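Local coordinates for VP4 protein (Tellina virus 1, PDB 3P06) that is a birnavirus serine protease that probably cleaves the viral polyprotein, caught here as an intramolecular acyl-enzyme with its own C-terminus, at residues Val10-Ser18 / Val183-Ala194. Sequence-based numbering, arbitrary orientation.
Sequences VLLPVLMDS and VTFSSGKNVAQA. With BME (beta-mercaptoethanol), chain F.
Leu15 and Gln193 form an antiparallel hydrogen-bonded pair that fastens the C-terminal tail to strand 9-18. Gln193 N gives Leu15 O a bond of 2.8 Å; the return bond, Leu15 N to Gln193 O, is 3.1 Å, and both are nearly straight. Gln193 O also receives a CA-H contact from Val14. Where the direct backbone bonds give out, one water takes over: it accepts from Asp17 N and from Gln193 NE2, at the end of the extended side chain, and donates to Val191 O.

On the face carrying Met16 and Ala192, the selenomethionine Met16 has CG beside its backbone N (chi1 -73°) and a near-anti chi2 of 155°, which together carry SE to 3.7 Å from Gly188 N, while its CG rests 3.4 Å from Val191 O. Asn190 lies alongside the strand end, its ND2 3.4 Å from Ser18 CB. Val14 splits its branches, CG2 lying 3.8 Å from Ala192 CB and CG1 3.9 Å from Ala194 CB. Leu12 CD1 reaches the same Ala194 methyl. Farther along, the chain of residues 183-187 swings past the other end of the strand, where Leu11 CD1 meets Val183 CG2 tip to tip at 4.1 Å and comes to the edge of the Phe185 ring.

Ala194 C is bonded covalently to Ser102 OG, the predicted nucleophile, and Pro13 lies beside Lys141, the predicted second residue of a Ser/Lys dyad. Antiparallel backbone pairing thus lays the tail into the active site like a substrate, while Leu12 and Val14 offer its terminal methyl an apolar seat, consistent with cis cleavage at the VP4/VP3 junction.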
loop_
_atom_site.group_PDB
_atom_site.type_symbol
_atom_site.label_atom_id
_atom_site.label_comp_id
_atom_site.label_asym_id
_atom_site.label_seq_id
_atom_site.Cartn_x
_atom_site.Cartn_y
_atom_site.Cartn_z
ATOM N N VAL A 10 -4.901 4.127 -0.636
ATOM C CA VAL A 10 -4.625 3.357 -1.835
ATOM C C VAL A 10 -4.026 1.989 -1.439
ATOM O O VAL A 10 -3.068 1.926 -0.623
ATOM C CB VAL A 10 -3.673 4.153 -2.820
ATOM C CG1 VAL A 10 -3.221 3.257 -3.993
ATOM C CG2 VAL A 10 -4.393 5.428 -3.352
ATOM N N LEU A 11 -4.625 0.929 -1.988
ATOM C CA LEU A 11 -4.255 -0.415 -1.648
ATOM C C LEU A 11 -2.893 -0.795 -2.288
ATOM O O LEU A 11 -2.584 -0.381 -3.381
ATOM C CB LEU A 11 -5.305 -1.381 -2.206
ATOM C CG LEU A 11 -6.555 -1.417 -1.295
ATOM C CD1 LEU A 11 -7.615 -2.170 -2.032
ATOM C CD2 LEU A 11 -6.222 -2.075 0.022
ATOM N N LEU A 12 -2.128 -1.622 -1.612
ATOM C CA LEU A 12 -0.874 -2.113 -2.190
ATOM C C LEU A 12 -0.723 -3.595 -1.809
ATOM O O LEU A 12 -0.983 -3.985 -0.675
ATOM C CB LEU A 12 0.358 -1.277 -1.705
ATOM C CG LEU A 12 0.592 -1.313 -0.190
ATOM C CD1 LEU A 12 1.924 -2.017 0.085
ATOM C CD2 LEU A 12 0.635 0.123 0.469
ATOM N N PRO A 13 -0.279 -4.410 -2.756
ATOM C CA PRO A 13 -0.063 -5.835 -2.478
ATOM C C PRO A 13 1.246 -6.100 -1.723
ATOM O O PRO A 13 2.218 -5.375 -1.905
ATOM C CB PRO A 13 -0.034 -6.471 -3.898
ATOM C CG PRO A 13 0.577 -5.423 -4.745
ATOM C CD PRO A 13 0.017 -4.074 -4.169
ATOM N N VAL A 14 1.244 -7.102 -0.849
ATOM C CA VAL A 14 2.463 -7.563 -0.197
ATOM C C VAL A 14 2.566 -9.064 -0.314
ATOM O O VAL A 14 1.567 -9.753 -0.473
ATOM C CB VAL A 14 2.547 -7.159 1.333
ATOM C CG1 VAL A 14 2.525 -5.677 1.441
ATOM C CG2 VAL A 14 1.358 -7.853 2.180
ATOM N N LEU A 15 3.785 -9.566 -0.221
ATOM C CA LEU A 15 4.055 -10.998 -0.226
ATOM C C LEU A 15 4.691 -11.424 1.090
ATOM O O LEU A 15 5.431 -10.644 1.662
ATOM C CB LEU A 15 5.012 -11.341 -1.368
ATOM C CG LEU A 15 4.525 -10.968 -2.776
ATOM C CD1 LEU A 15 5.655 -11.399 -3.743
ATOM C CD2 LEU A 15 3.238 -11.667 -3.141
HETATM N N MSE A 16 4.395 -12.643 1.560
HETATM C CA MSE A 16 4.843 -13.161 2.848
HETATM C C MSE A 16 5.387 -14.535 2.649
HETATM O O MSE A 16 4.773 -15.353 1.943
HETATM C CB MSE A 16 3.722 -13.218 3.891
HETATM C CG MSE A 16 3.366 -11.815 4.381
HETATM SE SE MSE A 16 1.556 -11.509 5.117
HETATM C CE MSE A 16 0.529 -11.954 3.486
ATOM N N ASP A 17 6.531 -14.788 3.279
ATOM C CA ASP A 17 7.164 -16.097 3.270
ATOM C C ASP A 17 6.934 -16.843 4.607
ATOM O O ASP A 17 7.364 -16.389 5.663
ATOM C CB ASP A 17 8.650 -15.916 3.044
ATOM C CG ASP A 17 9.266 -17.068 2.347
ATOM O OD1 ASP A 17 8.948 -18.256 2.683
ATOM O OD2 ASP A 17 10.095 -16.786 1.435
ATOM N N SER A 18 6.261 -17.990 4.539
ATOM C CA SER A 18 6.130 -18.916 5.677
ATOM C C SER A 18 6.964 -20.127 5.352
ATOM O O SER A 18 6.433 -21.246 5.194
ATOM C CB SER A 18 4.680 -19.364 5.880
ATOM O OG SER A 18 4.400 -20.491 5.050
ATOM N N VAL A 183 -13.264 -6.125 -1.402
ATOM C CA VAL A 183 -12.222 -7.071 -1.708
ATOM C C VAL A 183 -11.744 -7.599 -0.387
ATOM O O VAL A 183 -11.702 -6.872 0.643
ATOM C CB VAL A 183 -10.995 -6.467 -2.570
ATOM C CG1 VAL A 183 -11.430 -6.286 -4.039
ATOM C CG2 VAL A 183 -10.452 -5.116 -2.025
ATOM N N THR A 184 -11.390 -8.874 -0.366
ATOM C CA THR A 184 -10.815 -9.379 0.864
ATOM C C THR A 184 -9.415 -9.984 0.595
ATOM O O THR A 184 -9.111 -10.371 -0.544
ATOM C CB THR A 184 -11.743 -10.367 1.508
ATOM O OG1 THR A 184 -11.786 -11.522 0.670
ATOM C CG2 THR A 184 -13.173 -9.791 1.609
ATOM N N PHE A 185 -8.588 -10.077 1.635
ATOM C CA PHE A 185 -7.206 -10.564 1.492
ATOM C C PHE A 185 -6.894 -11.477 2.646
ATOM O O PHE A 185 -7.560 -11.370 3.684
ATOM C CB PHE A 185 -6.243 -9.398 1.510
ATOM C CG PHE A 185 -6.533 -8.368 0.494
ATOM C CD1 PHE A 185 -6.107 -8.544 -0.855
ATOM C CD2 PHE A 185 -7.243 -7.221 0.849
ATOM C CE1 PHE A 185 -6.412 -7.565 -1.845
ATOM C CE2 PHE A 185 -7.515 -6.214 -0.133
ATOM C CZ PHE A 185 -7.109 -6.409 -1.477
ATOM N N SER A 186 -5.916 -12.388 2.475
ATOM C CA SER A 186 -5.410 -13.240 3.554
ATOM C C SER A 186 -4.520 -12.401 4.472
ATOM O O SER A 186 -3.900 -11.397 4.041
ATOM C CB SER A 186 -4.534 -14.398 3.003
ATOM O OG SER A 186 -5.347 -15.472 2.561
ATOM N N SER A 187 -4.419 -12.820 5.721
ATOM C CA SER A 187 -3.451 -12.178 6.597
ATOM C C SER A 187 -2.291 -13.124 6.905
ATOM O O SER A 187 -2.390 -14.323 6.698
ATOM C CB SER A 187 -4.123 -11.704 7.883
ATOM O OG SER A 187 -4.937 -12.735 8.430
ATOM N N GLY A 188 -1.187 -12.572 7.387
ATOM C CA GLY A 188 -0.093 -13.399 7.860
ATOM C C GLY A 188 0.588 -12.762 9.046
ATOM O O GLY A 188 0.390 -11.578 9.358
ATOM N N LYS A 189 1.419 -13.537 9.711
ATOM C CA LYS A 189 2.179 -12.974 10.793
ATOM C C LYS A 189 3.650 -12.845 10.339
ATOM O O LYS A 189 4.523 -12.375 11.105
ATOM C CB LYS A 189 2.023 -13.856 12.039
ATOM C CG LYS A 189 2.395 -13.197 13.340
ATOM C CD LYS A 189 1.880 -14.028 14.518
ATOM C CE LYS A 189 2.894 -14.035 15.640
ATOM N NZ LYS A 189 2.389 -14.850 16.789
ATOM N N ASN A 190 3.918 -13.271 9.099
ATOM C CA ASN A 190 5.296 -13.397 8.604
ATOM C C ASN A 190 5.634 -12.028 8.062
ATOM O O ASN A 190 4.727 -11.350 7.651
ATOM C CB ASN A 190 5.362 -14.449 7.468
ATOM C CG ASN A 190 4.273 -15.582 7.589
ATOM O OD1 ASN A 190 3.064 -15.428 7.187
ATOM N ND2 ASN A 190 4.735 -16.749 8.062
ATOM N N VAL A 191 6.885 -11.622 8.008
ATOM C CA VAL A 191 7.250 -10.340 7.343
ATOM C C VAL A 191 6.522 -10.015 6.009
ATOM O O VAL A 191 6.524 -10.824 5.078
ATOM C CB VAL A 191 8.797 -10.258 7.154
ATOM C CG1 VAL A 191 9.201 -9.006 6.330
ATOM C CG2 VAL A 191 9.547 -10.404 8.567
ATOM N N ALA A 192 5.910 -8.824 5.894
ATOM C CA ALA A 192 5.234 -8.444 4.645
ATOM C C ALA A 192 6.169 -7.649 3.801
ATOM O O ALA A 192 6.638 -6.586 4.216
ATOM C CB ALA A 192 3.930 -7.611 4.909
ATOM N N GLN A 193 6.453 -8.179 2.613
ATOM C CA GLN A 193 7.389 -7.551 1.653
ATOM C C GLN A 193 6.592 -6.760 0.636
ATOM O O GLN A 193 5.910 -7.340 -0.234
ATOM C CB GLN A 193 8.290 -8.622 0.955
ATOM C CG GLN A 193 8.774 -9.692 1.960
ATOM C CD GLN A 193 9.623 -10.813 1.354
ATOM O OE1 GLN A 193 10.271 -10.643 0.305
ATOM N NE2 GLN A 193 9.631 -11.962 2.021
ATOM N N ALA A 194 6.720 -5.434 0.750
ATOM C CA ALA A 194 5.995 -4.456 -0.072
ATOM C C ALA A 194 6.974 -3.923 -1.102
ATOM O O ALA A 194 8.181 -4.087 -0.969
ATOM C CB ALA A 194 5.551 -3.268 0.816
HETATM C C1 BME F . -2.517 -8.491 6.785
HETATM C C2 BME F . -2.032 -8.519 5.315
HETATM O O1 BME F . -2.115 -9.624 7.598
HETATM S S2 BME F . -3.517 -8.735 4.203
HETATM O O HOH W 1 8.030 -12.909 4.408
#